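Local coordinates for protein pullulanase (Bacillus acidopullulyticus, PDB 2WAN) that hydrolyses the alpha-1,6-glucosidic linkages of pullulan and, as a debranching enzyme of the alpha-amylase type, probably the branch points of starch-derived polysaccharides, at residues Trp741-Ile744 with Leu745-Pro749; Ser750-Glu753 with Ala754-Ile757. All coordinates share one frame; numbering follows the deposited sequence. Where two conformers were deposited one is given.

In the fold
Interactions 1 and 2 follow one another along the chain between the seventh and eighth strands of the catalytic barrel, 728-730 and 773-777, their centres about 9 Å apart. Interaction 1 is largely buried and covers the end of helix 740-747, where backbone bonds and a serine-asparagine pair finish the helix. Interaction 2 lies at the surface, opening helix 753-769 with a threonine cap, carboxylates and waters. Arg756 joins them: its aliphatic part packs on Ile744, and its NH1 lies 3.5 Å from Trp741 CZ2 and 3.4 Å from Leu745 CD2. Asn748 ND2 also donates to Asp751 OD2, tying one helix's end to the next one's beginning.

Interaction 1 (Trp741-Ile744 with Leu745-Pro749); sequences WDKI and LASNP
Ile744 O takes the N-H of Asn748 at 2.8 Å, the shortest of four successive i to i+4 backbone bonds, though bent, with 139° at the hydrogen. Upstream, the N-H of Ser747 reaches Lys743 O at 3.0 Å, and Leu745 and Ala746 donate in the same way to Trp741 and Asp742. Asn748 is where the chain leaves helical angles, yet its amide still completes the last of these bonds. Its CB lies beside the Ile744 branch, 4.0 Å from CG2. The Ser747 hydroxyl, held between its own backbone N and carbonyl carbon (chi1 63°), donates to Asn748 OD1 at 2.6 Å, in the plane of the amide carbonyl. The other end of that amide, ND2, is taken by Thr701 O and Asp751 OD2, so both ends of the carboxamide are fixed. With an alanine in place of Ser747, Asn748 OD1 would probably lose this donor and the carboxamide would be freer to turn. The Ser747 side chain also lies alongside the end of the Lys743 chain, its OG 3.9 Å from CE; beyond that point the lysine ammonium bonds to the carbonyls of Lys694 and Ala696. One turn back, Leu745 CD1 meets the pyrrole part of the Trp741 indole obliquely, 4.2 Å from NE1. The indole comes near because Trp741 CG swings anti to its own backbone N (chi1 -169°), beside the carbonyl end. Asp742 faces another way, its carboxylate accepting from Thr785 OG1 and from the amides of Lys786 and Gly788. With the side chains of its buried flank tied to neighbouring loops, this is a helix C-terminus in the strand-seven to strand-eight connection of the (beta/alpha)8 barrel of alpha-amylase-type enzymes.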
loop_
_atom_site.group_PDB
_atom_site.type_symbol
_atom_site.label_atom_id
_atom_site.label_comp_id
_atom_site.label_asym_id
_atom_site.label_seq_id
_atom_site.Cartn_x
_atom_site.Cartn_y
_atom_site.Cartn_z
ATOM N N TRP A 741 20.947 15.239 -0.189
ATOM C CA TRP A 741 21.987 16.217 0.166
ATOM C C TRP A 741 22.269 16.135 1.670
ATOM O O TRP A 741 23.434 16.094 2.098
ATOM C CB TRP A 741 21.601 17.656 -0.273
ATOM C CG TRP A 741 22.765 18.630 -0.167
ATOM C CD1 TRP A 741 22.828 19.759 0.595
ATOM C CD2 TRP A 741 24.038 18.517 -0.835
ATOM N NE1 TRP A 741 24.066 20.378 0.432
ATOM C CE2 TRP A 741 24.816 19.636 -0.449
ATOM C CE3 TRP A 741 24.585 17.583 -1.741
ATOM C CZ2 TRP A 741 26.131 19.842 -0.918
ATOM C CZ3 TRP A 741 25.884 17.785 -2.211
ATOM C CH2 TRP A 741 26.648 18.916 -1.791
ATOM N N ASP A 742 21.195 16.074 2.454
ATOM C CA ASP A 742 21.293 15.977 3.916
ATOM C C ASP A 742 21.876 14.629 4.339
ATOM O O ASP A 742 22.699 14.563 5.261
ATOM C CB ASP A 742 19.916 16.171 4.546
ATOM C CG ASP A 742 19.426 17.610 4.465
ATOM O OD1 ASP A 742 20.133 18.479 3.918
ATOM O OD2 ASP A 742 18.325 17.873 4.965
ATOM N N LYS A 743 21.431 13.565 3.674
ATOM C CA LYS A 743 21.915 12.204 3.963
ATOM C C LYS A 743 23.424 12.093 3.749
ATOM O O LYS A 743 24.128 11.510 4.581
ATOM C CB LYS A 743 21.179 11.178 3.086
ATOM C CG LYS A 743 21.855 9.821 2.965
ATOM C CD LYS A 743 21.907 9.055 4.293
ATOM C CE LYS A 743 23.002 7.993 4.234
ATOM N NZ LYS A 743 23.093 7.206 5.526
ATOM N N ILE A 744 23.906 12.649 2.636
ATOM C CA ILE A 744 25.327 12.568 2.304
ATOM C C ILE A 744 26.158 13.446 3.267
ATOM O O ILE A 744 27.285 13.087 3.613
ATOM C CB ILE A 744 25.599 12.894 0.824
ATOM C CG1 ILE A 744 24.988 11.805 -0.080
ATOM C CG2 ILE A 744 27.136 13.040 0.573
ATOM C CD1 ILE A 744 25.089 12.114 -1.565
ATOM N N LEU A 745 25.607 14.571 3.705
ATOM C CA LEU A 745 26.259 15.371 4.771
ATOM C C LEU A 745 26.447 14.566 6.055
ATOM O O LEU A 745 27.475 14.693 6.746
ATOM C CB LEU A 745 25.445 16.627 5.073
ATOM C CG LEU A 745 25.823 17.852 4.254
ATOM C CD1 LEU A 745 24.669 18.853 4.270
ATOM C CD2 LEU A 745 27.145 18.489 4.787
ATOM N N ALA A 746 25.458 13.737 6.373
ATOM C CA ALA A 746 25.535 12.839 7.533
ATOM C C ALA A 746 26.524 11.679 7.386
ATOM O O ALA A 746 27.235 11.355 8.343
ATOM C CB ALA A 746 24.145 12.319 7.906
ATOM N N SER A 747 26.578 11.045 6.211
ATOM C CA SER A 747 27.432 9.861 6.036
ATOM C C SER A 747 28.842 10.191 5.575
ATOM O O SER A 747 29.750 9.389 5.751
ATOM C CB SER A 747 26.788 8.862 5.063
ATOM O OG SER A 747 26.635 9.417 3.765
ATOM N N ASN A 748 29.005 11.374 4.974
ATOM C CA ASN A 748 30.274 11.804 4.385
ATOM C C ASN A 748 30.653 13.231 4.820
ATOM O O ASN A 748 30.977 14.068 3.995
ATOM C CB ASN A 748 30.206 11.734 2.856
ATOM C CG ASN A 748 30.003 10.312 2.333
ATOM O OD1 ASN A 748 28.951 9.697 2.542
ATOM N ND2 ASN A 748 31.016 9.786 1.653
ATOM N N PRO A 749 30.649 13.497 6.139
ATOM C CA PRO A 749 30.884 14.860 6.635
ATOM C C PRO A 749 32.261 15.438 6.280
ATOM O O PRO A 749 32.394 16.666 6.145
ATOM C CB PRO A 749 30.728 14.709 8.155
ATOM C CG PRO A 749 31.022 13.268 8.432
ATOM C CD PRO A 749 30.455 12.534 7.240
#

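Interaction 2 (Ser750-Glu753 with Ala754-Ile757); sequences SDTE and ADRI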
loop_
_atom_site.group_PDB
_atom_site.type_symbol
_atom_site.label_atom_id
_atom_site.label_comp_id
_atom_site.label_asym_id
_atom_site.label_seq_id
_atom_site.Cartn_x
_atom_site.Cartn_y
_atom_site.Cartn_z
ATOM N N SER A 750 33.257 14.567 6.103
ATOM C CA SER A 750 34.632 14.981 5.785
ATOM C C SER A 750 34.895 15.209 4.291
ATOM O O SER A 750 35.968 15.674 3.914
ATOM C CB SER A 750 35.636 13.939 6.298
ATOM O OG SER A 750 35.440 13.696 7.678
ATOM N N ASP A 751 33.942 14.842 3.434
ATOM C CA ASP A 751 34.144 15.013 2.004
ATOM C C ASP A 751 33.810 16.433 1.576
ATOM O O ASP A 751 32.980 17.096 2.207
ATOM C CB ASP A 751 33.333 13.969 1.229
ATOM C CG ASP A 751 33.997 12.607 1.267
ATOM O OD1 ASP A 751 35.134 12.513 0.768
ATOM O OD2 ASP A 751 33.403 11.641 1.801
ATOM N N THR A 752 34.478 16.897 0.526
ATOM C CA THR A 752 34.293 18.251 0.009
ATOM C C THR A 752 32.898 18.411 -0.573
ATOM O O THR A 752 32.257 17.405 -0.916
ATOM C CB THR A 752 35.312 18.595 -1.100
ATOM O OG1 THR A 752 35.142 17.703 -2.222
ATOM C CG2 THR A 752 36.761 18.474 -0.578
ATOM N N GLU A 753 32.459 19.667 -0.741
ATOM C CA GLU A 753 31.191 19.988 -1.426
ATOM C C GLU A 753 31.201 19.399 -2.822
ATOM O O GLU A 753 30.220 18.799 -3.275
ATOM C CB GLU A 753 30.979 21.513 -1.573
ATOM C CG GLU A 753 29.611 21.860 -2.258
ATOM C CD GLU A 753 29.444 23.323 -2.691
ATOM O OE1 GLU A 753 30.276 23.860 -3.464
ATOM O OE2 GLU A 753 28.445 23.926 -2.277
ATOM N N ALA A 754 32.320 19.608 -3.526
ATOM C CA ALA A 754 32.443 19.149 -4.912
ATOM C C ALA A 754 32.283 17.635 -5.006
ATOM O O ALA A 754 31.589 17.125 -5.895
ATOM C CB ALA A 754 33.797 19.575 -5.514
ATOM N N ASP A 755 32.918 16.905 -4.097
ATOM C CA ASP A 755 32.796 15.438 -4.125
ATOM C C ASP A 755 31.417 14.974 -3.716
ATOM O O ASP A 755 30.901 14.003 -4.279
ATOM C CB ASP A 755 33.864 14.771 -3.255
ATOM C CG ASP A 755 35.224 14.748 -3.917
ATOM O OD1 ASP A 755 35.307 15.014 -5.128
ATOM O OD2 ASP A 755 36.226 14.453 -3.213
ATOM N N ARG A 756 30.820 15.647 -2.729
ATOM C CA ARG A 756 29.451 15.291 -2.305
ATOM C C ARG A 756 28.439 15.522 -3.435
ATOM O O ARG A 756 27.507 14.714 -3.604
ATOM C CB ARG A 756 29.083 15.992 -0.986
ATOM C CG ARG A 756 29.847 15.365 0.210
ATOM C CD ARG A 756 29.479 16.002 1.558
ATOM N NE ARG A 756 30.087 17.317 1.759
ATOM C CZ ARG A 756 29.422 18.467 1.766
ATOM N NH1 ARG A 756 28.110 18.480 1.562
ATOM N NH2 ARG A 756 30.071 19.614 1.971
ATOM N N ILE A 757 28.640 16.588 -4.218
ATOM C CA ILE A 757 27.797 16.820 -5.412
ATOM C C ILE A 757 27.942 15.638 -6.392
ATOM O O ILE A 757 26.941 15.096 -6.913
ATOM C CB ILE A 757 28.126 18.156 -6.121
ATOM C CG1 ILE A 757 27.623 19.344 -5.290
ATOM C CG2 ILE A 757 27.525 18.173 -7.529
ATOM C CD1 ILE A 757 28.077 20.695 -5.762
HETATM O O HOH W 1 36.171 14.695 -0.558
HETATM O O HOH W 2 32.778 20.367 3.059
#
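A first torsion of 62° sets Thr752 OG1 between its own backbone N and carbonyl carbon, directly ahead of the amide of Asp755, while a bend at chi3 (-76°) turns the guanidinium of Arg756 back over the start of the helix to the carbonyl of Asp751. Asp755 N donates to Thr752 OG1 at 3.0 Å, and the methylene of Asp755 packs against the same oxygen. Arg756 holds two consecutive carbonyls: its backbone N-H goes to Thr752 O, and its NE to Asp751 O at 2.9 Å. The latter bond is nearly straight, 170° at the hydrogen. Asp751 O sits exactly in the guanidinium plane, but NE stands well above the carbonyl plane, so the bond does not use a lone pair of that oxygen. Glu753 CA lies 3.5 Å above one guanidinium face, offset toward its rim on the NH2 side. A water at the edge accepts from NH2 and gives a weak bond back to Asp751 O. Thr752 is thus the N-cap of helix 753-769. In a full capping box the third helical residue would also accept directly from the cap's amide; here a water stands in between, accepting from Thr752 N and donating to Asp755 OD2 at 2.7 Å. That same water donates to Asp751 OD1 at 2.8 Å, bridging two carboxylates whose nearest oxygens, Asp751 OD1 and Asp755 OD2, are 4.6 Å apart. Their mutual repulsion is probably eased by the water, by the partial positive charge of the helix N-terminus, and by Lys876, which forms a salt bridge with Asp751 OD1. Further along, the next i to i+4 bond, Ile757 N to Glu753 O, carries the helix on, and the Ile757 side chain continues onto Leu783 and Phe810.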